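Side-chain contact in uncharacterized protein (Leishmania infantum, PDB 4TYZ), which is of unknown function but carries a C-terminal GRAM domain, included here, and may bind and transfer sterols: residues A25-G29 against S30-Q34. Sequence-based numbering, arbitrary orientation.
Sequences AWVEG and SALKQ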
ATOM      1  N   ALA A  25      -2.626   1.182  -7.582  1.00 12.51           N
ATOM      2  CA  ALA A  25      -3.605   2.242  -7.496  1.00 12.74           C
ATOM      3  C   ALA A  25      -4.457   2.013  -6.276  1.00 17.82           C
ATOM      4  O   ALA A  25      -4.744   0.881  -5.898  1.00 20.41           O
ATOM      5  CB  ALA A  25      -4.459   2.309  -8.746  1.00 12.62           C
ATOM      6  N   TRP A  26      -4.852   3.109  -5.661  1.00 11.63           N
ATOM      7  CA  TRP A  26      -5.766   3.083  -4.535  1.00 12.93           C
ATOM      8  C   TRP A  26      -7.166   3.285  -5.098  1.00 12.06           C
ATOM      9  O   TRP A  26      -7.408   4.232  -5.853  1.00 13.14           O
ATOM     10  CB  TRP A  26      -5.372   4.177  -3.546  1.00 11.65           C
ATOM     11  CG  TRP A  26      -6.156   4.262  -2.290  1.00 12.26           C
ATOM     12  CD1 TRP A  26      -7.047   3.353  -1.797  1.00 13.97           C
ATOM     13  CD2 TRP A  26      -6.128   5.346  -1.364  1.00 13.43           C
ATOM     14  NE1 TRP A  26      -7.568   3.807  -0.607  1.00 14.56           N
ATOM     15  CE2 TRP A  26      -7.024   5.031  -0.323  1.00 14.12           C
ATOM     16  CE3 TRP A  26      -5.430   6.560  -1.315  1.00 15.18           C
ATOM     17  CZ2 TRP A  26      -7.232   5.880   0.766  1.00 15.33           C
ATOM     18  CZ3 TRP A  26      -5.643   7.407  -0.235  1.00 15.67           C
ATOM     19  CH2 TRP A  26      -6.531   7.055   0.791  1.00 17.93           C
ATOM     20  N   VAL A  27      -8.089   2.384  -4.777  1.00 12.56           N
ATOM     21  CA  VAL A  27      -9.445   2.533  -5.273  1.00 14.02           C
ATOM     22  C   VAL A  27     -10.384   2.679  -4.094  1.00 14.26           C
ATOM     23  O   VAL A  27     -10.303   1.919  -3.119  1.00 17.87           O
ATOM     24  CB  VAL A  27      -9.875   1.346  -6.169  1.00 16.12           C
ATOM     25  CG1 VAL A  27     -11.364   1.430  -6.491  1.00 21.62           C
ATOM     26  CG2 VAL A  27      -9.078   1.360  -7.451  1.00 17.72           C
ATOM     27  N   GLU A  28     -11.257   3.673  -4.178  1.00 15.84           N
ATOM     28  CA  GLU A  28     -12.289   3.864  -3.171  1.00 13.63           C
ATOM     29  C   GLU A  28     -13.577   4.183  -3.891  1.00 18.81           C
ATOM     30  O   GLU A  28     -13.724   5.260  -4.468  1.00 19.83           O
ATOM     31  CB  GLU A  28     -11.915   4.972  -2.192  1.00 17.08           C
ATOM     32  CG  GLU A  28     -12.940   5.163  -1.084  1.00 20.04           C
ATOM     33  CD  GLU A  28     -12.623   6.361  -0.221  1.00 24.70           C
ATOM     34  OE1 GLU A  28     -11.792   6.221   0.701  1.00 20.68           O
ATOM     35  OE2 GLU A  28     -13.195   7.443  -0.482  1.00 29.71           O
ATOM     36  N   GLY A  29     -14.497   3.229  -3.864  1.00 23.09           N
ATOM     37  CA  GLY A  29     -15.694   3.319  -4.674  1.00 29.47           C
ATOM     38  C   GLY A  29     -15.340   3.496  -6.137  1.00 20.98           C
ATOM     39  O   GLY A  29     -14.626   2.675  -6.716  1.00 26.45           O
ATOM     40  N   SER A  30     -15.814   4.584  -6.731  1.00 24.64           N
ATOM     41  CA  SER A  30     -15.617   4.811  -8.161  1.00 24.77           C
ATOM     42  C   SER A  30     -14.360   5.620  -8.462  1.00 20.28           C
ATOM     43  O   SER A  30     -14.064   5.900  -9.625  1.00 21.99           O
ATOM     44  CB  SER A  30     -16.837   5.515  -8.762  1.00 29.59           C
ATOM     45  OG  SER A  30     -17.104   6.752  -8.113  1.00 27.02           O
ATOM     46  N   ALA A  31     -13.620   5.987  -7.420  1.00 17.07           N
ATOM     47  CA  ALA A  31     -12.403   6.777  -7.595  1.00 19.49           C
ATOM     48  C   ALA A  31     -11.157   5.898  -7.611  1.00 16.34           C
ATOM     49  O   ALA A  31     -10.985   5.046  -6.740  1.00 19.01           O
ATOM     50  CB  ALA A  31     -12.289   7.817  -6.489  1.00 18.36           C
ATOM     51  N   LEU A  32     -10.293   6.116  -8.599  1.00 16.27           N
ATOM     52  CA  LEU A  32      -9.014   5.417  -8.672  1.00 14.42           C
ATOM     53  C   LEU A  32      -7.873   6.429  -8.704  1.00 14.30           C
ATOM     54  O   LEU A  32      -7.911   7.402  -9.478  1.00 18.99           O
ATOM     55  CB  LEU A  32      -8.953   4.503  -9.917  1.00 15.90           C
ATOM     56  CG  LEU A  32      -7.638   3.738 -10.144  1.00 20.02           C
ATOM     57  CD1 LEU A  32      -7.893   2.388 -10.797  1.00 23.03           C
ATOM     58  CD2 LEU A  32      -6.618   4.529 -10.979  1.00 17.13           C
ATOM     59  N   LYS A  33      -6.857   6.184  -7.877  1.00 13.58           N
ATOM     60  CA  LYS A  33      -5.657   7.013  -7.848  1.00 15.77           C
ATOM     61  C   LYS A  33      -4.403   6.179  -8.044  1.00 13.07           C
ATOM     62  O   LYS A  33      -4.035   5.392  -7.161  1.00 13.41           O
ATOM     63  CB  LYS A  33      -5.540   7.760  -6.515  1.00 17.14           C
ATOM     64  CG  LYS A  33      -6.772   8.525  -6.093  1.00 29.54           C
ATOM     65  CD  LYS A  33      -6.789   9.901  -6.702  1.00 33.26           C
ATOM     66  CE  LYS A  33      -7.918  10.738  -6.127  1.00 30.49           C
ATOM     67  NZ  LYS A  33      -8.220  11.872  -7.034  1.00 36.39           N
ATOM     68  N   GLN A  34      -3.738   6.357  -9.185  1.00 13.75           N
ATOM     69  CA  GLN A  34      -2.459   5.700  -9.416  1.00 13.27           C
ATOM     70  C   GLN A  34      -1.396   6.269  -8.484  1.00 12.90           C
ATOM     71  O   GLN A  34      -1.358   7.474  -8.259  1.00 14.48           O
ATOM     72  CB  GLN A  34      -2.032   5.875 -10.872  1.00 13.96           C
ATOM     73  CG  GLN A  34      -0.810   5.074 -11.243  1.00 17.59           C
ATOM     74  CD  GLN A  34      -1.101   3.590 -11.368  1.00 17.95           C
ATOM     75  OE1 GLN A  34      -2.208   3.184 -11.742  1.00 19.48           O
ATOM     76  NE2 GLN A  34      -0.102   2.776 -11.070  1.00 18.30           N
TER
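Leu-32 packs on Val-27, its partner directly across the hairpin, and diagonally on Ala-25. CB lies 4.0 Å from CG2 of Val-27. With CG anti to the backbone N (chi1 178°), the branch point enters the notch between the two neighbours, CG standing 3.8 Å from CB of Ala-25. Beyond it, CD1 touches CG2 of Val-27 at 3.7 Å and still lies near CB of Ala-25, which CD2 also meets. Val-27 presents that CG2 from the slot beside its own backbone N, whereas its CG1 lies next to the carbonyl oxygen of Ala-31. On the same face, Thr-91 of strand 87-91 also touches Ala-25, Val-27 and Leu-32, and OE1 of Gln-34 passes 3.8 Å from CB of Ala-25 while accepting a hydrogen bond from ND2 of Asn-92.

The backbone beneath is a two-residue antiparallel hairpin closed by a type II' turn from Glu-28 to Ala-31, joining the first two strands of the antiparallel sheet in this GRAM domain, a member of the PH clan. Gly-29, with positive phi (56°), and Ser-30 fill the turn's central positions. Glu-28 and Ala-31 form the hydrogen-bonded pair next to it: N of Glu-28 donates to O of Ala-31 at 2.9 Å, in the carbonyl plane, but N of Ala-31 meets O of Glu-28 at 3.0 Å from well above that carbonyl's plane. Trp-26 and Lys-33 make the next such pair, with N of Lys-33 bonded to O of Trp-26 at 2.9 Å. Their side chains leave from the face opposite Leu-32, where the Trp-26 indole packs edge-to-face with Phe-55 and the Lys-33 side chain touches Ala-51.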